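Local coordinates for protein ORF59 (Human herpesvirus 8, PDB 3HSL) that acts as the accessory subunit of the viral DNA polymerase in lytic replication, raising its processivity, probably as a sliding factor that keeps the polymerase on its template, at residues Ser95-Thr100 / Val131-Ser136; Val14-Thr19 / Arg101-Ala106; Val40-Ser45 / Ala111-Tyr116; Phe10-Arg15 / Cys47-Ser52; Asp83-Phe88 / Ile155-Asp160. All coordinates share one frame; numbering follows the deposited sequence.

Overall arrangement
All five interactions lie within the first 160 residues, and most of them join parts of one buried interior. Interactions 3 and 4 nearly coincide, their centres about 4 Å apart: both press the sheet of strands 12-16 and 108-116 against the one holding strands 39-43 and 49-56. Helix 99-103 links interactions 1 and 2, whose centres are about 10 Å apart; L103 of interaction 2 packs on T133 and I135 of interaction 1. Interaction 5, centred about 10 Å from interaction 3, lies along strand 83-89, the neighbour of strand 39-43. Only interactions 1 and 2 come within touch of the second subunit.

Interaction 1: Ser95-Thr100 / Val131-Ser136; sequences SGFTHT and VRTTIS
H99 turns the edge of its imidazole toward T133, whose OG1 lies close to the ring plane, 3.0 Å from H99 CD2. Beside it the F97 ring reaches the same strand with its far edge: F97 CZ sits 4.2 Å from T133 CG2, and the same F97 CZ is 4.4 Å from I135 CG1. The two branches of T133 thus divide the work, the hydroxyl facing the imidazole and the methyl facing the phenyl edge, which is why a small residue with one polar and one apolar arm suits the place. F97 extends this far because its CG stands anti to the backbone N (chi1 -169°).

The two rings also support each other, since the edge of F97 lies over the imidazole face, with F97 CE2 3.6 Å above the H99 plane. What fixes the rotation of the imidazole is a hydrogen bond from H99 ND1 to the carbonyl O of N90, while F88 meets H99 edge-to-face and H146 stacks on F97. Further out, T133 bonds through its backbone to H146 and I135 packs on E102 and L103, tying strand 130-137 to its neighbour and to helix 99-103. S95, at the start of the approach to that helix, packs on Y137 of the second subunit. The whole is a short helix, with the residues leading into it, packed on one face of an antiparallel sheet, an arrangement consistent with the PCNA-like processivity-factor fold to which this family belongs.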
# COMPACT_ATOMS: atom_id res chain seq x y z
N SER A 95 -8.35 7.65 -2.60
CA SER A 95 -7.67 7.47 -1.32
C SER A 95 -6.65 6.38 -1.14
O SER A 95 -6.52 5.42 -1.91
CB SER A 95 -8.65 7.37 -0.12
OG SER A 95 -9.20 8.62 0.24
N GLY A 96 -5.96 6.60 -0.04
CA GLY A 96 -4.95 5.77 0.51
C GLY A 96 -5.50 5.68 1.93
O GLY A 96 -4.91 6.21 2.90
N PHE A 97 -6.65 5.01 2.01
CA PHE A 97 -7.31 4.73 3.25
C PHE A 97 -8.18 3.48 3.06
O PHE A 97 -9.10 3.47 2.25
CB PHE A 97 -8.10 5.88 3.87
CG PHE A 97 -8.53 5.57 5.28
CD1 PHE A 97 -7.69 5.86 6.35
CD2 PHE A 97 -9.77 5.00 5.54
CE1 PHE A 97 -8.08 5.58 7.67
CE2 PHE A 97 -10.17 4.72 6.84
CZ PHE A 97 -9.33 5.00 7.90
N THR A 98 -7.86 2.45 3.83
CA THR A 98 -8.58 1.20 3.77
C THR A 98 -9.07 0.95 5.19
O THR A 98 -8.31 0.59 6.09
CB THR A 98 -7.68 0.09 3.22
OG1 THR A 98 -7.28 0.46 1.89
CG2 THR A 98 -8.38 -1.22 3.17
N HIS A 99 -10.37 1.13 5.38
CA HIS A 99 -10.93 0.96 6.70
C HIS A 99 -10.39 -0.27 7.45
O HIS A 99 -9.73 -0.11 8.49
CB HIS A 99 -12.45 0.99 6.67
CG HIS A 99 -13.02 2.33 6.32
ND1 HIS A 99 -13.10 2.79 5.03
CD2 HIS A 99 -13.54 3.30 7.11
CE1 HIS A 99 -13.64 4.00 5.03
NE2 HIS A 99 -13.91 4.33 6.28
N THR A 100 -10.66 -1.47 6.93
CA THR A 100 -10.22 -2.69 7.59
C THR A 100 -8.71 -2.76 7.79
O THR A 100 -8.24 -3.37 8.77
CB THR A 100 -10.68 -3.96 6.84
OG1 THR A 100 -10.09 -4.02 5.53
CG2 THR A 100 -12.24 -4.04 6.75
N VAL A 131 -19.49 8.99 6.56
CA VAL A 131 -18.82 8.09 7.50
C VAL A 131 -17.51 8.69 8.00
O VAL A 131 -16.71 9.16 7.19
CB VAL A 131 -18.29 6.80 6.84
CG1 VAL A 131 -18.04 5.76 7.89
CG2 VAL A 131 -19.27 6.23 5.90
N ARG A 132 -17.29 8.68 9.31
CA ARG A 132 -16.01 9.10 9.88
C ARG A 132 -15.40 7.97 10.65
O ARG A 132 -16.06 7.35 11.49
CB ARG A 132 -16.05 10.24 10.88
CG ARG A 132 -15.95 11.66 10.43
CD ARG A 132 -15.46 12.39 11.70
NE ARG A 132 -16.26 11.97 12.86
CZ ARG A 132 -16.03 12.29 14.13
NH1 ARG A 132 -15.00 13.05 14.45
NH2 ARG A 132 -16.83 11.84 15.10
N THR A 133 -14.13 7.70 10.37
CA THR A 133 -13.42 6.66 11.08
C THR A 133 -12.26 7.40 11.69
O THR A 133 -11.53 8.14 11.02
CB THR A 133 -12.96 5.53 10.16
OG1 THR A 133 -14.10 4.90 9.56
CG2 THR A 133 -12.17 4.48 10.93
N THR A 134 -12.10 7.19 12.98
CA THR A 134 -11.03 7.80 13.71
C THR A 134 -10.16 6.69 14.18
O THR A 134 -10.65 5.76 14.84
CB THR A 134 -11.58 8.56 14.91
OG1 THR A 134 -12.32 9.68 14.43
CG2 THR A 134 -10.44 9.08 15.79
N ILE A 135 -8.87 6.78 13.85
CA ILE A 135 -7.88 5.80 14.28
C ILE A 135 -6.84 6.51 15.19
O ILE A 135 -6.39 7.64 14.88
CB ILE A 135 -7.17 5.09 13.09
CG1 ILE A 135 -8.18 4.46 12.09
CG2 ILE A 135 -6.18 4.05 13.60
CD1 ILE A 135 -9.11 3.35 12.64
N SER A 136 -6.45 5.86 16.29
CA SER A 136 -5.47 6.37 17.23
C SER A 136 -4.40 5.32 17.32
O SER A 136 -4.67 4.19 17.71
CB SER A 136 -6.09 6.62 18.60
OG SER A 136 -7.15 7.55 18.49

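Interaction 2: Val14-Thr19 / Arg101-Ala106; sequences VRVDVT and RELFGA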
# COMPACT_ATOMS: atom_id res chain seq x y z
N VAL A 14 -20.13 4.50 16.75
CA VAL A 14 -19.79 3.27 17.42
C VAL A 14 -18.29 3.21 17.73
O VAL A 14 -17.46 3.70 16.94
CB VAL A 14 -20.21 2.06 16.52
CG1 VAL A 14 -19.37 2.00 15.24
CG2 VAL A 14 -20.10 0.77 17.27
N ARG A 15 -17.95 2.64 18.88
CA ARG A 15 -16.57 2.45 19.29
C ARG A 15 -16.21 1.04 18.87
O ARG A 15 -16.97 0.09 19.12
CB ARG A 15 -16.41 2.61 20.80
CG ARG A 15 -15.02 2.17 21.31
CD ARG A 15 -14.97 2.09 22.84
NE ARG A 15 -13.80 1.36 23.35
CZ ARG A 15 -13.73 0.03 23.50
NH1 ARG A 15 -14.76 -0.75 23.19
NH2 ARG A 15 -12.62 -0.52 23.97
N VAL A 16 -15.05 0.90 18.23
CA VAL A 16 -14.55 -0.39 17.72
C VAL A 16 -13.68 -1.15 18.74
O VAL A 16 -12.70 -0.60 19.25
CB VAL A 16 -13.75 -0.15 16.42
CG1 VAL A 16 -13.21 -1.46 15.84
CG2 VAL A 16 -14.63 0.57 15.40
N ASP A 17 -14.03 -2.40 19.04
CA ASP A 17 -13.25 -3.20 20.00
C ASP A 17 -11.98 -3.70 19.31
O ASP A 17 -11.92 -4.85 18.83
CB ASP A 17 -14.10 -4.36 20.54
CG ASP A 17 -13.37 -5.17 21.61
OD1 ASP A 17 -12.12 -5.11 21.69
OD2 ASP A 17 -14.06 -5.87 22.38
N VAL A 18 -10.97 -2.84 19.26
CA VAL A 18 -9.71 -3.17 18.57
C VAL A 18 -8.97 -4.35 19.16
O VAL A 18 -8.24 -5.04 18.45
CB VAL A 18 -8.80 -1.95 18.40
CG1 VAL A 18 -9.49 -0.93 17.50
CG2 VAL A 18 -8.43 -1.36 19.73
N THR A 19 -9.16 -4.57 20.46
CA THR A 19 -8.54 -5.67 21.19
C THR A 19 -9.06 -7.00 20.64
O THR A 19 -8.31 -7.98 20.54
CB THR A 19 -8.86 -5.57 22.69
OG1 THR A 19 -8.47 -4.28 23.19
CG2 THR A 19 -8.15 -6.66 23.48
N ARG A 101 -7.94 -2.15 6.89
CA ARG A 101 -6.49 -2.21 7.03
C ARG A 101 -6.08 -1.52 8.32
O ARG A 101 -5.26 -2.02 9.08
CB ARG A 101 -5.78 -1.49 5.91
CG ARG A 101 -4.33 -1.81 5.88
CD ARG A 101 -3.53 -0.62 5.45
NE ARG A 101 -2.13 -0.97 5.32
CZ ARG A 101 -1.13 -0.14 5.62
NH1 ARG A 101 -1.40 1.07 6.08
NH2 ARG A 101 0.13 -0.52 5.47
N GLU A 102 -6.69 -0.36 8.56
CA GLU A 102 -6.43 0.47 9.73
C GLU A 102 -7.19 -0.03 10.95
O GLU A 102 -6.70 0.12 12.07
CB GLU A 102 -6.82 1.92 9.46
CG GLU A 102 -6.19 2.50 8.19
CD GLU A 102 -4.68 2.46 8.22
OE1 GLU A 102 -4.10 2.80 9.28
OE2 GLU A 102 -4.08 2.09 7.18
N LEU A 103 -8.36 -0.62 10.77
CA LEU A 103 -9.09 -1.12 11.94
C LEU A 103 -8.33 -2.29 12.56
O LEU A 103 -8.37 -2.47 13.76
CB LEU A 103 -10.54 -1.52 11.61
CG LEU A 103 -11.50 -0.40 11.18
CD1 LEU A 103 -12.84 -0.98 10.73
CD2 LEU A 103 -11.70 0.64 12.26
N PHE A 104 -7.65 -3.06 11.72
CA PHE A 104 -6.85 -4.22 12.12
C PHE A 104 -5.36 -3.94 12.29
O PHE A 104 -4.58 -4.86 12.54
CB PHE A 104 -7.02 -5.38 11.13
CG PHE A 104 -8.31 -6.11 11.27
CD1 PHE A 104 -8.40 -7.23 12.10
CD2 PHE A 104 -9.44 -5.70 10.58
CE1 PHE A 104 -9.58 -7.93 12.24
CE2 PHE A 104 -10.63 -6.39 10.71
CZ PHE A 104 -10.70 -7.51 11.55
N GLY A 105 -4.97 -2.67 12.17
CA GLY A 105 -3.57 -2.32 12.32
C GLY A 105 -3.02 -2.82 13.64
O GLY A 105 -3.73 -2.84 14.65
N ALA A 106 -1.76 -3.24 13.64
CA ALA A 106 -1.12 -3.73 14.85
C ALA A 106 -0.90 -2.60 15.86
O ALA A 106 -1.22 -2.72 17.05
CB ALA A 106 0.21 -4.41 14.52
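V18 and L103 mark the closest approach of the two backbones, their CA atoms 7.0 Å apart, at a point where both chains change course. Residues 14-16 end a strand, D17 turns the chain in an inverse gamma turn, and helix 18-35 starts at V18; opposite them, helix 99-103 finishes at L103. D17 is the N-cap residue, and its OD1 accepts a hydrogen bond from the backbone N of L20, as suits an aspartate just ahead of a helix.

Between the segments there are two touches of different kinds. One is aliphatic side chain on side chain: the end of the L103 side chain swings toward the strand, and L103 CD2 comes 4.3 Å from V16 CG2. The other sets a methyl against a backbone carbonyl, V18 CG1 lying 4.2 Å from L103 O. L21 of helix 18-35 packs on both V16 and L103, and A111 supports V16 and V18 from strand 108-116.

No hydrogen bond or salt bridge spans the two segments. The end of helix 99-103 is held beside the strand-to-helix turn by the burial of V16 and L103 and by van der Waals packing, with no polar bond between the segments.

Interaction 3: Val40-Ser45 / Ala111-Tyr116; sequences VQVHGS and AGIAFY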
# COMPACT_ATOMS: atom_id res chain seq x y z
N VAL A 40 -17.47 -2.17 3.41
CA VAL A 40 -17.53 -2.37 4.85
C VAL A 40 -18.96 -2.06 5.28
O VAL A 40 -19.58 -1.11 4.76
CB VAL A 40 -16.57 -1.43 5.63
CG1 VAL A 40 -16.67 -1.72 7.14
CG2 VAL A 40 -15.14 -1.61 5.17
N GLN A 41 -19.48 -2.85 6.22
CA GLN A 41 -20.83 -2.65 6.71
C GLN A 41 -20.95 -2.71 8.21
O GLN A 41 -20.22 -3.47 8.89
CB GLN A 41 -21.74 -3.75 6.17
CG GLN A 41 -21.87 -3.81 4.67
CD GLN A 41 -22.70 -4.99 4.20
OE1 GLN A 41 -22.65 -6.08 4.78
NE2 GLN A 41 -23.47 -4.77 3.14
N VAL A 42 -21.89 -1.90 8.71
CA VAL A 42 -22.24 -1.83 10.12
C VAL A 42 -23.74 -2.05 10.11
O VAL A 42 -24.50 -1.20 9.64
CB VAL A 42 -21.85 -0.51 10.77
CG1 VAL A 42 -22.45 -0.41 12.17
CG2 VAL A 42 -20.32 -0.39 10.83
N HIS A 43 -24.18 -3.19 10.64
CA HIS A 43 -25.59 -3.56 10.58
C HIS A 43 -26.05 -4.46 11.71
O HIS A 43 -25.23 -5.07 12.41
CB HIS A 43 -25.74 -4.36 9.31
CG HIS A 43 -24.81 -5.53 9.29
ND1 HIS A 43 -25.20 -6.79 9.65
CD2 HIS A 43 -23.50 -5.63 8.95
CE1 HIS A 43 -24.18 -7.62 9.54
NE2 HIS A 43 -23.13 -6.94 9.12
N GLY A 44 -27.36 -4.54 11.89
CA GLY A 44 -27.96 -5.37 12.93
C GLY A 44 -28.59 -4.46 13.95
O GLY A 44 -28.96 -3.33 13.65
N SER A 45 -28.72 -4.95 15.18
CA SER A 45 -29.33 -4.13 16.22
C SER A 45 -28.47 -2.89 16.48
O SER A 45 -27.26 -2.92 16.31
CB SER A 45 -29.52 -4.94 17.50
OG SER A 45 -28.26 -5.44 17.94
N ALA A 111 -10.17 2.97 18.05
CA ALA A 111 -10.84 3.29 16.79
C ALA A 111 -12.34 3.45 16.95
O ALA A 111 -12.95 2.81 17.82
CB ALA A 111 -10.54 2.21 15.75
N GLY A 112 -12.93 4.29 16.12
CA GLY A 112 -14.37 4.55 16.17
C GLY A 112 -14.91 4.90 14.80
O GLY A 112 -14.17 5.40 13.95
N ILE A 113 -16.19 4.64 14.58
CA ILE A 113 -16.81 4.94 13.28
C ILE A 113 -18.09 5.68 13.56
O ILE A 113 -18.93 5.24 14.35
CB ILE A 113 -17.13 3.67 12.47
CG1 ILE A 113 -15.99 2.66 12.48
CG2 ILE A 113 -17.48 4.04 11.03
CD1 ILE A 113 -16.34 1.41 11.74
N ALA A 114 -18.26 6.82 12.91
CA ALA A 114 -19.44 7.62 13.13
C ALA A 114 -20.17 7.80 11.83
O ALA A 114 -19.56 7.73 10.77
CB ALA A 114 -19.05 8.95 13.70
N PHE A 115 -21.47 8.03 11.91
CA PHE A 115 -22.32 8.23 10.74
C PHE A 115 -23.15 9.46 10.99
O PHE A 115 -23.58 9.70 12.13
CB PHE A 115 -23.21 7.01 10.50
CG PHE A 115 -22.44 5.72 10.38
CD1 PHE A 115 -21.85 5.36 9.18
CD2 PHE A 115 -22.32 4.87 11.47
CE1 PHE A 115 -21.15 4.18 9.07
CE2 PHE A 115 -21.60 3.66 11.36
CZ PHE A 115 -21.02 3.33 10.17
N TYR A 116 -23.38 10.25 9.94
CA TYR A 116 -24.15 11.47 10.07
C TYR A 116 -24.58 12.06 8.74
O TYR A 116 -24.01 11.75 7.70
CB TYR A 116 -23.35 12.51 10.86
CG TYR A 116 -22.07 12.96 10.22
CD1 TYR A 116 -22.06 14.06 9.36
CD2 TYR A 116 -20.87 12.30 10.47
CE1 TYR A 116 -20.88 14.50 8.76
CE2 TYR A 116 -19.68 12.71 9.87
CZ TYR A 116 -19.70 13.82 9.02
OH TYR A 116 -18.53 14.24 8.42
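Ahead of V42, the residue that meets I113 and F115, strand 39-43 begins this stretch with V40, whose side chain falls just short of strand 108-116 and packs instead on L51 and F88. Q41 points the other way, toward S52 and S87, as the alternation of a strand requires. V42 then faces the partner strand. Its CG2 stands beside the backbone N, since CG1 takes the anti position (chi1 171°), and this turns V42 CG2 to the rim of the phenyl ring, 3.8 Å from F115 CZ. V42 CB is nearly as close to that carbon, at 4.0 Å from F115 CZ. The isoleucine is reached at longer range, V42 CG2 lying 4.5 Å from I113 CD1.

The CA atoms of V42 and I113 are 9.2 Å apart, too far for backbone pairing: two sheets are packed face to face here, a layered arrangement that fits the PCNA-like domains of processivity factors, and beta-branched and aromatic residues fill the interval between them. F86, on the strand beside V42, stacks on F115 and so steadies the ring that V42 touches at its edge. H43 takes no part in the packing with strand 108-116; its NE2 hydrogen-bonds to S52 OG. At G44 the chain turns a corner with phi at 112°, backbone angles at which a side chain would meet the carbonyl O of H43, so that glycine suits the corner; beyond it S45 sets off in a new direction.

Interaction 4: Phe10-Arg15 / Cys47-Ser52; sequences FHYGVR and CTPTLS
Leading up to P49, which alone in this segment touches Y12 and V14, the chain passes C47 and T48, both with side chains directed away from the partner strand. The backbone N of T48 is bonded to S45 OG on the way into the strand. P49 then turns its pyrrolidine ring inward, and the far end of the tyrosine meets it: Y12 OH is 3.5 Å from P49 CG and 4.0 Å from P49 CD. The two side chains come from opposite directions, the tyrosine reaching the proline because its CG is anti to the backbone N (chi1 -175°). V14 adds a looser touch, with V14 CG2 4.5 Å from P49 CG. Beyond the proline, T50 pairs through its backbone with H43, and L51 packs on L71.

The V14 and P49 CA atoms lie 8.9 Å apart, so side chains alone join these strands of two facing sheets. The apolar pyrrolidine ring offers CG and CD to the end of a long tyrosine without a polar group of its own to satisfy. The phenol donates a hydrogen bond to the carbonyl O of A46, while H77 meets the ring edge-to-face. The contact thus combines apolar burial of P49 and V14 with a hydroxyl whose burial is probably made acceptable by the A46 carbonyl.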
# COMPACT_ATOMS: atom_id res chain seq x y z
N PHE A 10 -24.94 14.44 14.00
CA PHE A 10 -24.20 13.19 14.26
C PHE A 10 -25.20 12.09 14.67
O PHE A 10 -25.28 11.74 15.85
CB PHE A 10 -23.28 13.49 15.45
CG PHE A 10 -22.22 12.45 15.73
CD1 PHE A 10 -20.88 12.73 15.44
CD2 PHE A 10 -22.55 11.20 16.27
CE1 PHE A 10 -19.89 11.78 15.70
CE2 PHE A 10 -21.58 10.24 16.53
CZ PHE A 10 -20.24 10.53 16.24
N HIS A 11 -25.97 11.54 13.73
CA HIS A 11 -26.98 10.55 14.12
C HIS A 11 -26.56 9.21 14.80
O HIS A 11 -27.30 8.72 15.66
CB HIS A 11 -28.12 10.36 13.08
CG HIS A 11 -27.66 9.93 11.72
ND1 HIS A 11 -27.32 8.63 11.43
CD2 HIS A 11 -27.48 10.63 10.58
CE1 HIS A 11 -26.95 8.54 10.16
NE2 HIS A 11 -27.04 9.74 9.62
N TYR A 12 -25.41 8.64 14.44
CA TYR A 12 -25.01 7.35 15.04
C TYR A 12 -23.52 7.04 14.95
O TYR A 12 -22.93 7.10 13.88
CB TYR A 12 -25.81 6.21 14.38
CG TYR A 12 -25.60 4.82 14.96
CD1 TYR A 12 -26.32 4.41 16.08
CD2 TYR A 12 -24.71 3.92 14.39
CE1 TYR A 12 -26.14 3.14 16.62
CE2 TYR A 12 -24.53 2.64 14.92
CZ TYR A 12 -25.25 2.26 16.04
OH TYR A 12 -25.10 1.00 16.60
N GLY A 13 -22.94 6.70 16.10
CA GLY A 13 -21.53 6.38 16.19
C GLY A 13 -21.29 5.11 16.96
O GLY A 13 -22.14 4.67 17.73
N VAL A 14 -20.13 4.50 16.75
CA VAL A 14 -19.79 3.27 17.42
C VAL A 14 -18.29 3.21 17.73
O VAL A 14 -17.46 3.70 16.94
CB VAL A 14 -20.21 2.06 16.52
CG1 VAL A 14 -19.37 2.00 15.24
CG2 VAL A 14 -20.10 0.77 17.27
N ARG A 15 -17.95 2.64 18.88
CA ARG A 15 -16.57 2.45 19.29
C ARG A 15 -16.21 1.04 18.87
O ARG A 15 -16.97 0.09 19.12
CB ARG A 15 -16.41 2.61 20.80
CG ARG A 15 -15.02 2.17 21.31
CD ARG A 15 -14.97 2.09 22.84
NE ARG A 15 -13.80 1.36 23.35
CZ ARG A 15 -13.73 0.03 23.50
NH1 ARG A 15 -14.76 -0.75 23.19
NH2 ARG A 15 -12.62 -0.52 23.97
N CYS A 47 -28.01 -1.62 19.29
CA CYS A 47 -27.33 -1.94 20.53
C CYS A 47 -26.02 -2.69 20.30
O CYS A 47 -24.97 -2.26 20.78
CB CYS A 47 -28.28 -2.74 21.41
SG CYS A 47 -29.74 -1.75 21.73
N THR A 48 -26.06 -3.79 19.57
CA THR A 48 -24.84 -4.53 19.30
C THR A 48 -24.82 -4.86 17.81
O THR A 48 -25.28 -5.92 17.42
CB THR A 48 -24.74 -5.82 20.13
OG1 THR A 48 -25.76 -6.73 19.72
CG2 THR A 48 -24.88 -5.53 21.64
N PRO A 49 -24.28 -3.95 16.98
CA PRO A 49 -24.25 -4.20 15.56
C PRO A 49 -23.05 -5.02 15.12
O PRO A 49 -22.05 -5.11 15.83
CB PRO A 49 -24.15 -2.80 14.97
CG PRO A 49 -23.39 -2.02 15.99
CD PRO A 49 -23.69 -2.64 17.33
N THR A 50 -23.16 -5.61 13.94
CA THR A 50 -22.12 -6.43 13.38
C THR A 50 -21.28 -5.63 12.43
O THR A 50 -21.77 -4.73 11.73
CB THR A 50 -22.73 -7.62 12.65
OG1 THR A 50 -23.38 -8.46 13.62
CG2 THR A 50 -21.67 -8.43 11.96
N LEU A 51 -20.00 -5.97 12.41
CA LEU A 51 -19.04 -5.36 11.55
C LEU A 51 -18.70 -6.43 10.53
O LEU A 51 -18.29 -7.55 10.89
CB LEU A 51 -17.80 -4.93 12.32
CG LEU A 51 -16.66 -4.38 11.45
CD1 LEU A 51 -17.02 -3.09 10.70
CD2 LEU A 51 -15.37 -4.21 12.26
N SER A 52 -18.86 -6.10 9.26
CA SER A 52 -18.55 -7.06 8.22
C SER A 52 -18.00 -6.44 6.97
O SER A 52 -18.25 -5.27 6.70
CB SER A 52 -19.70 -8.02 7.96
OG SER A 52 -20.93 -7.35 7.95

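Interaction 5: Asp83-Phe88 / Ile155-Asp160; sequences DVSFSF and ILPFHD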
# COMPACT_ATOMS: atom_id res chain seq x y z
N ASP A 83 -33.25 -1.71 14.05
CA ASP A 83 -31.98 -2.03 13.38
C ASP A 83 -31.18 -0.88 12.76
O ASP A 83 -31.60 0.29 12.78
CB ASP A 83 -32.10 -3.25 12.47
CG ASP A 83 -32.19 -4.55 13.25
OD1 ASP A 83 -32.58 -4.51 14.44
OD2 ASP A 83 -31.86 -5.63 12.68
N VAL A 84 -30.04 -1.26 12.20
CA VAL A 84 -29.05 -0.38 11.58
C VAL A 84 -28.44 -1.01 10.32
O VAL A 84 -28.28 -2.24 10.24
CB VAL A 84 -27.94 -0.06 12.62
CG1 VAL A 84 -26.56 0.11 12.00
CG2 VAL A 84 -28.35 1.09 13.51
N SER A 85 -28.10 -0.18 9.34
CA SER A 85 -27.49 -0.68 8.10
C SER A 85 -26.71 0.39 7.33
O SER A 85 -27.28 1.17 6.57
CB SER A 85 -28.56 -1.31 7.20
OG SER A 85 -27.97 -1.92 6.07
N PHE A 86 -25.40 0.42 7.52
CA PHE A 86 -24.54 1.39 6.84
C PHE A 86 -23.54 0.63 5.98
O PHE A 86 -22.79 -0.20 6.48
CB PHE A 86 -23.85 2.31 7.83
CG PHE A 86 -24.81 3.10 8.66
CD1 PHE A 86 -25.46 4.22 8.11
CD2 PHE A 86 -25.06 2.75 9.98
CE1 PHE A 86 -26.36 4.98 8.86
CE2 PHE A 86 -25.97 3.51 10.75
CZ PHE A 86 -26.62 4.63 10.18
N SER A 87 -23.55 0.91 4.69
CA SER A 87 -22.71 0.20 3.72
C SER A 87 -21.86 1.10 2.80
O SER A 87 -22.39 1.79 1.92
CB SER A 87 -23.64 -0.70 2.92
OG SER A 87 -22.94 -1.48 2.00
N PHE A 88 -20.54 1.10 3.02
CA PHE A 88 -19.58 1.93 2.27
C PHE A 88 -18.37 1.14 1.79
O PHE A 88 -18.14 0.02 2.24
CB PHE A 88 -19.13 3.09 3.15
CG PHE A 88 -18.65 2.66 4.49
CD1 PHE A 88 -17.29 2.51 4.74
CD2 PHE A 88 -19.56 2.39 5.52
CE1 PHE A 88 -16.83 2.10 6.01
CE2 PHE A 88 -19.12 1.98 6.78
CZ PHE A 88 -17.74 1.84 7.03
N ILE A 155 -25.81 -3.22 -1.52
CA ILE A 155 -25.21 -4.45 -0.99
C ILE A 155 -25.78 -4.69 0.39
O ILE A 155 -25.48 -3.95 1.33
CB ILE A 155 -23.68 -4.31 -0.80
CG1 ILE A 155 -23.00 -3.61 -1.99
CG2 ILE A 155 -23.05 -5.65 -0.44
CD1 ILE A 155 -23.10 -4.34 -3.28
N LEU A 156 -26.61 -5.72 0.53
CA LEU A 156 -27.22 -5.99 1.81
C LEU A 156 -26.38 -6.88 2.70
O LEU A 156 -25.50 -7.59 2.24
CB LEU A 156 -28.63 -6.58 1.66
CG LEU A 156 -29.75 -5.75 1.01
CD1 LEU A 156 -31.03 -6.52 1.00
CD2 LEU A 156 -29.97 -4.43 1.72
N PRO A 157 -26.64 -6.82 4.01
CA PRO A 157 -25.95 -7.72 4.90
C PRO A 157 -26.83 -8.96 4.80
O PRO A 157 -27.88 -9.05 5.45
CB PRO A 157 -26.10 -7.03 6.26
CG PRO A 157 -26.80 -5.70 5.99
CD PRO A 157 -27.54 -5.92 4.73
N PHE A 158 -26.40 -9.90 3.99
CA PHE A 158 -27.19 -11.12 3.77
C PHE A 158 -26.47 -12.43 4.18
O PHE A 158 -26.69 -13.50 3.56
CB PHE A 158 -27.79 -11.16 2.33
CG PHE A 158 -26.84 -10.66 1.23
CD1 PHE A 158 -25.68 -11.36 0.90
CD2 PHE A 158 -27.13 -9.49 0.53
CE1 PHE A 158 -24.82 -10.89 -0.11
CE2 PHE A 158 -26.28 -9.02 -0.49
CZ PHE A 158 -25.13 -9.71 -0.80
N HIS A 159 -25.64 -12.33 5.22
CA HIS A 159 -24.87 -13.51 5.67
C HIS A 159 -25.27 -14.25 6.99
O HIS A 159 -25.70 -15.41 6.93
CB HIS A 159 -23.38 -13.20 5.61
CG HIS A 159 -22.85 -13.02 4.23
ND1 HIS A 159 -22.17 -14.02 3.56
CD2 HIS A 159 -22.90 -11.97 3.38
CE1 HIS A 159 -21.82 -13.60 2.37
NE2 HIS A 159 -22.25 -12.35 2.23
N ASP A 160 -25.13 -13.59 8.16
CA ASP A 160 -25.50 -14.21 9.45
C ASP A 160 -27.01 -14.41 9.53
O ASP A 160 -27.69 -13.87 10.42
CB ASP A 160 -25.00 -13.40 10.65
CG ASP A 160 -23.49 -13.42 10.77
OD1 ASP A 160 -22.98 -13.04 11.85
OD2 ASP A 160 -22.83 -13.81 9.78
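S87 OG lies 3.6 Å from I155 O and 4.0 Å from I155 CB, but its hydrogen bond goes to the carbonyl O of Q152, a few residues earlier in the same loop. The backbone of S87 is also bonded to Q152, so the loop grips this serine by main chain and hydroxyl together. The hydroxyl stands anti to the backbone N (chi1 -177°), a rotamer that extends it toward the loop.

Two residues earlier, S85 touches the loop too, but only by packing, with S85 OG 4.0 Å from P157 CG, nearer the surface. The loop keeps step with the strand over this distance: the CA atoms of S87 and I155 are 7.1 Å apart and those of S85 and P157 7.9 Å. Small serines suit this face, where the loop runs close by, whereas F86 between them points the other way. P157 also rests on H43 of strand 39-43, and further along H159 packs on S299 and L301.

The segment 155-160 has no regular structure and belongs to the long link between strands 143-149 and 169-172. Its place between the strands of the first half of the chain and those of the second is consistent with the interdomain connecting loop of PCNA-like processivity factors.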